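Local coordinates for ornithine cyclodeaminase (Methanococcus maripaludis S2, PDB 3C2Q), which catalyses the conversion of L-ornithine to L-proline with release of ammonia, using NAD+ as its cofactor, at residues G137-G142 with I164-A169; P144-T149 with T325-F330; I278-L283 with V300-Q305; H285-G290 with T310-R315. All coordinates share one frame; numbering follows the deposited sequence.

Interaction 1 of 4, residues G137-G142 with I164-A169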
loop_
_atom_site.group_PDB
_atom_site.type_symbol
_atom_site.label_atom_id
_atom_site.label_comp_id
_atom_site.label_asym_id
_atom_site.label_seq_id
_atom_site.Cartn_x
_atom_site.Cartn_y
_atom_site.Cartn_z
ATOM N N GLY B 137 3.962 -20.558 25.847
ATOM C CA GLY B 137 5.003 -20.339 24.880
ATOM C C GLY B 137 4.520 -19.578 23.649
ATOM O O GLY B 137 3.434 -19.015 23.633
ATOM N N ILE B 138 5.373 -19.528 22.642
ATOM C CA ILE B 138 5.190 -18.616 21.504
ATOM C C ILE B 138 5.205 -19.428 20.227
ATOM O O ILE B 138 6.069 -20.288 20.051
ATOM C CB ILE B 138 6.340 -17.561 21.431
ATOM C CG1 ILE B 138 6.356 -16.702 22.703
ATOM C CG2 ILE B 138 6.214 -16.692 20.108
ATOM C CD1 ILE B 138 7.524 -15.673 22.802
ATOM N N ALA B 139 4.259 -19.150 19.329
ATOM C CA ALA B 139 4.347 -19.687 17.974
ATOM C C ALA B 139 4.637 -18.549 16.979
ATOM O O ALA B 139 4.155 -17.415 17.156
ATOM C CB ALA B 139 3.045 -20.409 17.577
ATOM N N ILE B 140 5.407 -18.875 15.948
ATOM C CA ILE B 140 5.690 -17.952 14.831
ATOM C C ILE B 140 4.965 -18.442 13.618
ATOM O O ILE B 140 4.991 -19.651 13.283
ATOM C CB ILE B 140 7.219 -17.894 14.480
ATOM C CG1 ILE B 140 8.055 -17.391 15.664
ATOM C CG2 ILE B 140 7.490 -17.076 13.188
ATOM C CD1 ILE B 140 7.685 -15.995 16.217
ATOM N N VAL B 141 4.333 -17.503 12.931
ATOM C CA VAL B 141 3.723 -17.792 11.655
ATOM C C VAL B 141 4.525 -16.948 10.664
ATOM O O VAL B 141 4.659 -15.738 10.865
ATOM C CB VAL B 141 2.212 -17.372 11.684
ATOM C CG1 VAL B 141 1.555 -17.593 10.367
ATOM C CG2 VAL B 141 1.447 -18.157 12.772
ATOM N N GLY B 142 5.065 -17.553 9.606
ATOM C CA GLY B 142 5.996 -16.776 8.789
ATOM C C GLY B 142 5.941 -17.023 7.299
ATOM O O GLY B 142 5.585 -18.130 6.860
ATOM N N ILE B 164 10.968 -19.802 20.872
ATOM C CA ILE B 164 9.982 -20.235 19.895
ATOM C C ILE B 164 9.564 -21.683 20.133
ATOM O O ILE B 164 10.399 -22.554 20.024
ATOM C CB ILE B 164 10.557 -20.112 18.433
ATOM C CG1 ILE B 164 11.153 -18.706 18.159
ATOM C CG2 ILE B 164 9.516 -20.510 17.407
ATOM C CD1 ILE B 164 10.265 -17.573 18.572
ATOM N N GLN B 165 8.273 -21.937 20.382
ATOM C CA GLN B 165 7.786 -23.317 20.611
ATOM C C GLN B 165 7.094 -23.973 19.406
ATOM O O GLN B 165 6.792 -25.168 19.413
ATOM C CB GLN B 165 6.894 -23.357 21.858
ATOM C CG GLN B 165 7.664 -23.240 23.199
ATOM C CD GLN B 165 8.442 -21.936 23.380
ATOM O OE1 GLN B 165 7.862 -20.849 23.407
ATOM N NE2 GLN B 165 9.771 -22.040 23.496
ATOM N N ALA B 166 6.862 -23.203 18.339
ATOM C CA ALA B 166 6.293 -23.760 17.137
ATOM C C ALA B 166 6.487 -22.793 15.989
ATOM O O ALA B 166 6.503 -21.576 16.207
ATOM C CB ALA B 166 4.757 -24.082 17.311
ATOM N N ILE B 167 6.594 -23.345 14.780
ATOM C CA ILE B 167 6.607 -22.538 13.529
ATOM C C ILE B 167 5.606 -23.073 12.526
ATOM O O ILE B 167 5.622 -24.258 12.182
ATOM C CB ILE B 167 8.014 -22.481 12.854
ATOM C CG1 ILE B 167 9.013 -21.761 13.782
ATOM C CG2 ILE B 167 7.926 -21.759 11.461
ATOM C CD1 ILE B 167 10.392 -21.530 13.164
ATOM N N LEU B 168 4.706 -22.208 12.067
ATOM C CA LEU B 168 3.768 -22.551 11.030
ATOM C C LEU B 168 4.153 -21.745 9.795
ATOM O O LEU B 168 4.335 -20.534 9.895
ATOM C CB LEU B 168 2.353 -22.176 11.472
ATOM C CG LEU B 168 1.940 -22.684 12.856
ATOM C CD1 LEU B 168 0.498 -22.289 13.117
ATOM C CD2 LEU B 168 2.102 -24.198 12.921
ATOM N N ALA B 169 4.290 -22.400 8.651
ATOM C CA ALA B 169 4.779 -21.704 7.459
ATOM C C ALA B 169 4.416 -22.574 6.275
ATOM O O ALA B 169 3.584 -23.490 6.424
ATOM C CB ALA B 169 6.303 -21.464 7.562
#

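Interaction 2 of 4, residues P144-T149 with T325-F330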
loop_
_atom_site.group_PDB
_atom_site.type_symbol
_atom_site.label_atom_id
_atom_site.label_comp_id
_atom_site.label_asym_id
_atom_site.label_seq_id
_atom_site.Cartn_x
_atom_site.Cartn_y
_atom_site.Cartn_z
ATOM N N PRO B 144 8.053 -16.290 3.323
ATOM C CA PRO B 144 9.425 -16.278 2.832
ATOM C C PRO B 144 10.098 -14.904 2.818
ATOM O O PRO B 144 11.323 -14.849 2.721
ATOM C CB PRO B 144 9.287 -16.815 1.398
ATOM C CG PRO B 144 7.872 -16.492 0.996
ATOM C CD PRO B 144 7.092 -16.693 2.268
ATOM N N ALA B 145 9.330 -13.807 2.931
ATOM C CA ALA B 145 9.963 -12.488 3.013
ATOM C C ALA B 145 10.888 -12.326 4.199
ATOM O O ALA B 145 11.796 -11.477 4.177
ATOM C CB ALA B 145 8.908 -11.334 2.996
ATOM N N ILE B 146 10.665 -13.117 5.247
ATOM C CA ILE B 146 11.574 -13.150 6.385
ATOM C C ILE B 146 12.970 -13.403 5.848
ATOM O O ILE B 146 13.925 -12.754 6.274
ATOM C CB ILE B 146 11.212 -14.281 7.391
ATOM C CG1 ILE B 146 9.898 -13.948 8.126
ATOM C CG2 ILE B 146 12.352 -14.476 8.442
ATOM C CD1 ILE B 146 9.302 -15.215 8.801
ATOM N N ILE B 147 13.079 -14.353 4.912
ATOM C CA ILE B 147 14.386 -14.745 4.370
ATOM C C ILE B 147 14.887 -13.719 3.359
ATOM O O ILE B 147 16.048 -13.257 3.426
ATOM C CB ILE B 147 14.380 -16.179 3.704
ATOM C CG1 ILE B 147 13.666 -17.204 4.590
ATOM C CG2 ILE B 147 15.832 -16.634 3.412
ATOM C CD1 ILE B 147 14.194 -17.271 6.082
ATOM N N HIS B 148 14.003 -13.328 2.436
ATOM C CA HIS B 148 14.396 -12.366 1.406
ATOM C C HIS B 148 14.913 -11.070 1.968
ATOM O O HIS B 148 15.791 -10.465 1.364
ATOM C CB HIS B 148 13.226 -12.026 0.451
ATOM C CG HIS B 148 12.560 -13.222 -0.141
ATOM N ND1 HIS B 148 13.228 -14.406 -0.407
ATOM C CD2 HIS B 148 11.267 -13.424 -0.493
ATOM C CE1 HIS B 148 12.375 -15.282 -0.905
ATOM N NE2 HIS B 148 11.180 -14.707 -0.984
ATOM N N THR B 149 14.371 -10.640 3.106
ATOM C CA THR B 149 14.752 -9.339 3.707
ATOM C C THR B 149 15.914 -9.426 4.707
ATOM O O THR B 149 16.275 -8.418 5.327
ATOM C CB THR B 149 13.549 -8.684 4.432
ATOM O OG1 THR B 149 13.117 -9.537 5.487
ATOM C CG2 THR B 149 12.411 -8.438 3.491
ATOM N N THR B 325 5.725 -2.510 9.331
ATOM C CA THR B 325 7.154 -2.218 9.329
ATOM C C THR B 325 7.870 -3.208 8.425
ATOM O O THR B 325 7.256 -4.129 7.887
ATOM C CB THR B 325 7.749 -2.271 10.771
ATOM O OG1 THR B 325 9.098 -1.780 10.766
ATOM C CG2 THR B 325 7.766 -3.692 11.293
ATOM N N ASP B 326 9.179 -3.029 8.272
ATOM C CA ASP B 326 10.003 -3.919 7.461
ATOM C C ASP B 326 10.343 -5.113 8.351
ATOM O O ASP B 326 10.992 -4.955 9.380
ATOM C CB ASP B 326 11.246 -3.142 7.036
ATOM C CG ASP B 326 12.172 -3.941 6.137
ATOM O OD1 ASP B 326 12.396 -5.143 6.371
ATOM O OD2 ASP B 326 12.734 -3.341 5.218
ATOM N N VAL B 327 9.920 -6.318 7.953
ATOM C CA VAL B 327 10.093 -7.478 8.804
ATOM C C VAL B 327 11.577 -7.823 9.039
ATOM O O VAL B 327 11.935 -8.252 10.138
ATOM C CB VAL B 327 9.304 -8.737 8.269
ATOM C CG1 VAL B 327 9.957 -9.333 7.011
ATOM C CG2 VAL B 327 9.206 -9.812 9.352
ATOM N N GLY B 328 12.410 -7.646 8.010
ATOM C CA GLY B 328 13.821 -7.998 8.106
ATOM C C GLY B 328 14.568 -7.103 9.097
ATOM O O GLY B 328 15.332 -7.600 9.904
ATOM N N VAL B 329 14.307 -5.799 9.066
ATOM C CA VAL B 329 14.895 -4.876 10.039
ATOM C C VAL B 329 14.293 -5.090 11.426
ATOM O O VAL B 329 15.009 -5.139 12.422
ATOM C CB VAL B 329 14.760 -3.407 9.590
ATOM C CG1 VAL B 329 15.587 -2.484 10.531
ATOM C CG2 VAL B 329 15.254 -3.259 8.123
ATOM N N PHE B 330 12.968 -5.195 11.488
ATOM C CA PHE B 330 12.284 -5.527 12.715
ATOM C C PHE B 330 12.895 -6.739 13.443
ATOM O O PHE B 330 13.165 -6.653 14.645
ATOM C CB PHE B 330 10.780 -5.768 12.411
ATOM C CG PHE B 330 10.001 -6.300 13.592
ATOM C CD1 PHE B 330 9.442 -5.432 14.535
ATOM C CD2 PHE B 330 9.820 -7.660 13.759
ATOM C CE1 PHE B 330 8.711 -5.937 15.638
ATOM C CE2 PHE B 330 9.102 -8.174 14.874
ATOM C CZ PHE B 330 8.557 -7.309 15.796
#

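Interaction 3 of 4, residues I278-L283 with V300-Q305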
loop_
_atom_site.group_PDB
_atom_site.type_symbol
_atom_site.label_atom_id
_atom_site.label_comp_id
_atom_site.label_asym_id
_atom_site.label_seq_id
_atom_site.Cartn_x
_atom_site.Cartn_y
_atom_site.Cartn_z
ATOM N N ILE B 278 3.143 -14.670 16.897
ATOM C CA ILE B 278 3.705 -13.557 16.139
ATOM C C ILE B 278 3.691 -13.928 14.657
ATOM O O ILE B 278 4.280 -14.937 14.258
ATOM C CB ILE B 278 5.145 -13.212 16.553
ATOM C CG1 ILE B 278 5.205 -12.874 18.042
ATOM C CG2 ILE B 278 5.647 -12.008 15.699
ATOM C CD1 ILE B 278 6.597 -12.609 18.602
HETATM N N MSE B 279 3.002 -13.122 13.854
HETATM C CA MSE B 279 2.816 -13.415 12.436
HETATM C C MSE B 279 3.737 -12.489 11.672
HETATM O O MSE B 279 3.685 -11.276 11.904
HETATM C CB MSE B 279 1.374 -13.123 12.022
HETATM C CG MSE B 279 0.367 -13.996 12.754
HETATM SE SE MSE B 279 -1.359 -13.047 12.791
HETATM C CE MSE B 279 -2.340 -14.582 13.599
ATOM N N LEU B 280 4.586 -13.049 10.790
ATOM C CA LEU B 280 5.656 -12.268 10.144
ATOM C C LEU B 280 5.540 -12.335 8.616
ATOM O O LEU B 280 5.857 -13.362 8.011
ATOM C CB LEU B 280 7.044 -12.790 10.557
ATOM C CG LEU B 280 7.395 -12.834 12.056
ATOM C CD1 LEU B 280 8.654 -13.662 12.369
ATOM C CD2 LEU B 280 7.568 -11.380 12.497
ATOM N N SER B 281 5.065 -11.247 8.006
ATOM C CA SER B 281 5.063 -11.127 6.543
ATOM C C SER B 281 4.398 -12.292 5.785
ATOM O O SER B 281 5.011 -12.917 4.895
ATOM C CB SER B 281 6.516 -10.960 6.050
ATOM O OG SER B 281 6.488 -10.369 4.777
ATOM N N THR B 282 3.135 -12.573 6.105
ATOM C CA THR B 282 2.416 -13.593 5.387
ATOM C C THR B 282 0.929 -13.344 5.542
ATOM O O THR B 282 0.390 -13.466 6.623
ATOM C CB THR B 282 2.779 -15.059 5.814
ATOM O OG1 THR B 282 1.851 -15.952 5.185
ATOM C CG2 THR B 282 2.778 -15.260 7.337
ATOM N N LEU B 283 0.295 -12.934 4.466
ATOM C CA LEU B 283 -1.148 -12.735 4.458
ATOM C C LEU B 283 -1.864 -14.064 4.659
ATOM O O LEU B 283 -2.720 -14.173 5.522
ATOM C CB LEU B 283 -1.575 -12.117 3.130
ATOM C CG LEU B 283 -3.097 -11.900 2.974
ATOM C CD1 LEU B 283 -3.660 -11.152 4.140
ATOM C CD2 LEU B 283 -3.282 -11.097 1.668
ATOM N N VAL B 300 0.291 -10.735 17.390
ATOM C CA VAL B 300 1.060 -9.609 16.814
ATOM C C VAL B 300 1.239 -9.886 15.323
ATOM O O VAL B 300 1.703 -10.964 14.931
ATOM C CB VAL B 300 2.456 -9.448 17.484
ATOM C CG1 VAL B 300 3.249 -8.255 16.841
ATOM C CG2 VAL B 300 2.305 -9.203 18.972
ATOM N N CYS B 301 0.815 -8.945 14.492
ATOM C CA CYS B 301 0.910 -9.143 13.051
ATOM C C CYS B 301 1.819 -8.066 12.459
ATOM O O CYS B 301 1.519 -6.861 12.515
ATOM C CB CYS B 301 -0.477 -9.082 12.401
ATOM S SG CYS B 301 -0.426 -9.351 10.587
ATOM N N VAL B 302 2.943 -8.524 11.951
ATOM C CA VAL B 302 4.012 -7.677 11.408
ATOM C C VAL B 302 4.026 -7.803 9.890
ATOM O O VAL B 302 4.204 -8.916 9.349
ATOM C CB VAL B 302 5.398 -8.121 11.920
ATOM C CG1 VAL B 302 6.444 -7.052 11.510
ATOM C CG2 VAL B 302 5.417 -8.241 13.484
ATOM N N ASP B 303 3.825 -6.687 9.182
ATOM C CA ASP B 303 3.976 -6.750 7.732
ATOM C C ASP B 303 4.314 -5.369 7.223
ATOM O O ASP B 303 3.986 -4.380 7.881
ATOM C CB ASP B 303 2.721 -7.278 6.990
ATOM C CG ASP B 303 3.060 -7.636 5.480
ATOM O OD1 ASP B 303 4.186 -8.112 5.163
ATOM O OD2 ASP B 303 2.332 -7.274 4.586
ATOM N N ILE B 304 4.899 -5.296 6.045
ATOM C CA ILE B 304 5.168 -3.981 5.460
ATOM C C ILE B 304 3.922 -3.349 4.815
ATOM O O ILE B 304 3.906 -2.130 4.547
ATOM C CB ILE B 304 6.366 -4.019 4.489
ATOM C CG1 ILE B 304 6.977 -2.587 4.349
ATOM C CG2 ILE B 304 5.970 -4.712 3.137
ATOM C CD1 ILE B 304 8.409 -2.530 3.707
ATOM N N GLN B 305 2.898 -4.177 4.535
ATOM C CA GLN B 305 1.655 -3.722 3.871
ATOM C C GLN B 305 0.564 -3.533 4.914
ATOM O O GLN B 305 0.148 -4.515 5.537
ATOM C CB GLN B 305 1.203 -4.734 2.775
ATOM C CG GLN B 305 2.286 -4.941 1.705
ATOM C CD GLN B 305 1.871 -5.847 0.542
ATOM O OE1 GLN B 305 1.317 -6.926 0.739
ATOM N NE2 GLN B 305 2.195 -5.420 -0.674
HETATM O O HOH W 1 1.899 -10.844 8.230
#

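Interaction 4 of 4, residues H285-G290 with T310-R315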
loop_
_atom_site.group_PDB
_atom_site.type_symbol
_atom_site.label_atom_id
_atom_site.label_comp_id
_atom_site.label_asym_id
_atom_site.label_seq_id
_atom_site.Cartn_x
_atom_site.Cartn_y
_atom_site.Cartn_z
ATOM N N HIS B 285 -0.961 -17.108 5.828
ATOM C CA HIS B 285 -0.832 -17.740 7.124
ATOM C C HIS B 285 -1.311 -16.898 8.287
ATOM O O HIS B 285 -1.765 -17.473 9.292
ATOM C CB HIS B 285 0.601 -18.225 7.394
ATOM C CG HIS B 285 0.931 -19.519 6.733
ATOM N ND1 HIS B 285 1.250 -19.613 5.398
ATOM C CD2 HIS B 285 1.017 -20.774 7.228
ATOM C CE1 HIS B 285 1.493 -20.871 5.090
ATOM N NE2 HIS B 285 1.372 -21.593 6.184
ATOM N N SER B 286 -1.229 -15.578 8.197
ATOM C CA SER B 286 -1.773 -14.715 9.263
ATOM C C SER B 286 -3.284 -14.965 9.412
ATOM O O SER B 286 -3.794 -15.229 10.509
ATOM C CB SER B 286 -1.539 -13.220 8.964
ATOM O OG SER B 286 -0.168 -12.892 9.150
ATOM N N VAL B 287 -3.974 -14.870 8.294
ATOM C CA VAL B 287 -5.441 -15.060 8.273
ATOM C C VAL B 287 -5.811 -16.513 8.603
ATOM O O VAL B 287 -6.751 -16.759 9.379
ATOM C CB VAL B 287 -6.046 -14.627 6.918
ATOM C CG1 VAL B 287 -7.558 -14.991 6.856
ATOM C CG2 VAL B 287 -5.856 -13.092 6.731
ATOM N N ALA B 288 -5.092 -17.473 8.012
ATOM C CA ALA B 288 -5.373 -18.897 8.291
ATOM C C ALA B 288 -5.219 -19.165 9.782
ATOM O O ALA B 288 -6.048 -19.837 10.379
ATOM C CB ALA B 288 -4.433 -19.799 7.497
ATOM N N THR B 289 -4.158 -18.635 10.395
ATOM C CA THR B 289 -3.902 -18.889 11.823
ATOM C C THR B 289 -4.864 -18.107 12.713
ATOM O O THR B 289 -5.406 -18.641 13.681
ATOM C CB THR B 289 -2.416 -18.612 12.197
ATOM O OG1 THR B 289 -1.601 -19.399 11.324
ATOM C CG2 THR B 289 -2.134 -19.035 13.619
ATOM N N GLY B 290 -5.096 -16.839 12.393
ATOM C CA GLY B 290 -6.035 -16.072 13.172
ATOM C C GLY B 290 -7.419 -16.725 13.201
ATOM O O GLY B 290 -8.109 -16.717 14.239
ATOM N N THR B 310 -4.960 -5.097 8.084
ATOM C CA THR B 310 -6.392 -4.747 8.037
ATOM C C THR B 310 -7.247 -5.955 7.572
ATOM O O THR B 310 -8.373 -6.164 8.078
ATOM C CB THR B 310 -6.621 -3.527 7.119
ATOM O OG1 THR B 310 -6.003 -2.371 7.725
ATOM C CG2 THR B 310 -8.102 -3.244 7.008
ATOM N N LYS B 311 -6.754 -6.709 6.580
ATOM C CA LYS B 311 -7.468 -7.917 6.099
ATOM C C LYS B 311 -7.653 -8.910 7.240
ATOM O O LYS B 311 -8.745 -9.540 7.393
ATOM C CB LYS B 311 -6.691 -8.575 4.972
ATOM C CG LYS B 311 -6.938 -7.875 3.629
ATOM C CD LYS B 311 -5.959 -8.370 2.572
ATOM C CE LYS B 311 -6.242 -7.691 1.236
ATOM N NZ LYS B 311 -4.998 -7.740 0.426
ATOM N N LEU B 312 -6.601 -9.063 8.024
ATOM C CA LEU B 312 -6.655 -9.958 9.165
ATOM C C LEU B 312 -7.729 -9.550 10.160
ATOM O O LEU B 312 -8.534 -10.379 10.595
ATOM C CB LEU B 312 -5.290 -10.054 9.858
ATOM C CG LEU B 312 -5.231 -10.744 11.226
ATOM C CD1 LEU B 312 -5.308 -12.255 10.968
ATOM C CD2 LEU B 312 -3.898 -10.401 11.876
HETATM N N MSE B 313 -7.726 -8.283 10.544
HETATM C CA MSE B 313 -8.704 -7.782 11.510
HETATM C C MSE B 313 -10.124 -7.763 10.950
HETATM O O MSE B 313 -11.073 -8.090 11.677
HETATM C CB MSE B 313 -8.301 -6.413 12.030
HETATM C CG MSE B 313 -6.924 -6.463 12.706
HETATM SE SE MSE B 313 -6.460 -4.678 13.313
HETATM C CE MSE B 313 -7.514 -4.633 15.004
ATOM N N ASP B 314 -10.256 -7.452 9.658
ATOM C CA ASP B 314 -11.548 -7.535 8.967
ATOM C C ASP B 314 -12.168 -8.950 8.934
ATOM O O ASP B 314 -13.390 -9.090 8.781
ATOM C CB ASP B 314 -11.462 -6.969 7.545
ATOM C CG ASP B 314 -11.758 -5.482 7.496
ATOM O OD1 ASP B 314 -12.297 -4.922 8.483
ATOM O OD2 ASP B 314 -11.492 -4.868 6.450
ATOM N N ARG B 315 -11.337 -9.980 9.039
ATOM C CA ARG B 315 -11.813 -11.362 9.021
ATOM C C ARG B 315 -11.933 -11.969 10.446
ATOM O O ARG B 315 -11.976 -13.211 10.622
ATOM C CB ARG B 315 -10.942 -12.191 8.101
ATOM C CG ARG B 315 -11.218 -11.860 6.637
ATOM C CD ARG B 315 -10.073 -12.219 5.770
ATOM N NE ARG B 315 -10.406 -12.002 4.350
ATOM C CZ ARG B 315 -10.338 -10.827 3.724
ATOM N NH1 ARG B 315 -9.949 -9.756 4.400
ATOM N NH2 ARG B 315 -10.629 -10.743 2.414
#

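Interaction 1 of 4, residues G137-G142 with I164-A169
I138 and Q165 start the contact with two hydrogen bonds. One is from a side chain: Q165 OE1 accepts I138 N at 2.9 Å, with the donor in the amide plane and on a lone pair. A turn at chi2 (62°) swings CD back toward I138, and NE2 is taken up by G162 O. The second joins Q165 N to I138 O at 2.8 Å. Farther along, the ladder is all backbone: I140 N to A166 O, L168 N to I140 O (2.8 Å) and G142 N to L168 O (3.1 Å), with V141 CA resting its hydrogen on the same L168 O. This is the parallel pairing of strands 138-142 and 166-170, the first two strands of the parallel Rossmann sheet in chain order, joined by a connection that carries helices 145-148 and 152-160. Apolar contacts are shared between the two faces. On one, I140 and I164 cross at about a right angle, I140 CG1 lying 3.7 Å from I164 CD1, with I167 beside I140 under helix 152-160. On the other, the methyls A139 CB and A166 CB meet at 4.1 Å, and V141 and L168 pack beneath helix 283-292. V141 there touches H285, which probably takes part in NAD binding.

Interaction 2 of 4, residues P144-T149 with T325-F330
The carboxylate of D326 presents OD1 to T149, 4.2 Å from T149 CB, and the same oxygen weakly caps G328 N and V329 N. Its OD2 turns to the second subunit, with a hydrogen bond to T325 and a salt bridge to K112 there. The other flat group, the H148 ring, has P144 O over the centre of one face, 3.4 Å above the plane; H176 meets this ring edge-to-face, and ND1 is bonded to S186. Between the segments, T149 OG1 sits 3.1 Å from G328 CA and 3.5 Å from V327 CG1. That hydroxyl lies between the backbone N and the carbonyl carbon (chi1 61°) and donates to A145 O at 2.7 Å; T149 N reaches this carbonyl from the opposite face of its plane. An alanine at T149 would probably leave A145 O with one bond fewer and open a gap beside V327 CG1 and G328 CA. A CB on G328 would fall only 2.3 Å from T149 O, which fits the absence of a side chain there. Short helix 145-148 thus abuts the aspartate-capped N terminus of helix 327-342, where D326 and V327 probably contribute to the NAD site of this Rossmann domain.

Interaction 3 of 4, residues I278-L283 with V300-Q305
S281 carries OG anti to its backbone N (chi1 -159°) and D303 carries CG anti to its own (chi1 -167°), and the two groups meet where the paired strands end. S281 OG donates to D303 OD1 at 3.2 Å, nearly in line with the C-O bond. The other carboxylate oxygen, OD2, takes Q305 N at 3.1 Å from well above the carboxylate plane, forming an Asx turn, and has a weak second donor in T308. An alanine in place of D303 would probably leave S281 OG without this acceptor and release the turn at Q305. D303 and T282 probably help to bind NAD, as in related proteins. Behind them runs a regular parallel ladder: M279 N to V300 O (2.7 Å), V302 N to M279 O and S281 N to V302 O (2.8 Å). A water extends it, accepting from T282 N at 3.0 Å and donating to V302 O at 3.2 Å, so two donors grip that carbonyl. On one face L280 and V302 lie side by side, L280 CD2 3.9 Å from V302 CG2; on the other, the selenium of selenomethionine M279 rests 4.1 Å from C301 CB. Strands 276-280 and 298-303 belong to one beta-alpha-beta unit, with T282 capping helix 283-292 between them. Helices 145-148 and 327-342 cover the L280 face, helix 306-314 packs on M279 and C301, and strand 138-142 continues the sheet beyond 276-280.

Interaction 4 of 4, residues H285-G290 with T310-R315
V287 and L312 bring their CA atoms to 5.3 Å where helices 283-292 and 306-314 run side by side, the axes of the local segments 9.4 Å apart and inclined by 21°. L312 is the main intruder. Its CG stands anti to the backbone N (chi1 169°), and its CD1 lies against the backbone of helix 283-292, 3.4 Å from S286 O and 3.9 Å from V287 CA. The same methyl approaches G290, where a CB would come within 3.0 Å of L312 CD1, so the bare glycine leaves it room. V287 answers with both branches: CG2 rests 4.0 Å from L312 CA, while CG1 touches R315 CD at 3.9 Å, the two side chains crossing obliquely. R315 is extended from CG to NE; its CD is the atom beside the valine, and the chain carries the guanidinium on beyond it. There NH1 donates to K311 O, which sits at the edge of the group and in its plane, and NH2 forms a salt bridge with E109 of the fourth subunit. Inward, S286 and L312 both pack on M279, which places the helix pair on one face of the Rossmann sheet. With no hydrogen bond between the segments, the contact rests on apolar packing; the arginine adds the carbon of CD to it, while its charge is probably balanced largely by E109 of the fourth subunit.

In the fold
From the N terminus, 137-142 opens interaction 1, and 144-149 follows at once to open interaction 2. Interaction 1 closes first, at 164-169, whereas interaction 2 waits until 325-330, so the two cross and interaction 2 spans most of the Rossmann domain. Inside that long loop, 278-283 and 285-290 open interactions 3 and 4, which close in the same order at 300-305 and 310-315; these cross each other and are both nested within interaction 2. Interactions 1 and 3 join through V141 and L280, neighbours in one parallel sheet. Interaction 4 pairs helices on the sheet's M279 face, and interaction 2 brings two helix ends together beside S281.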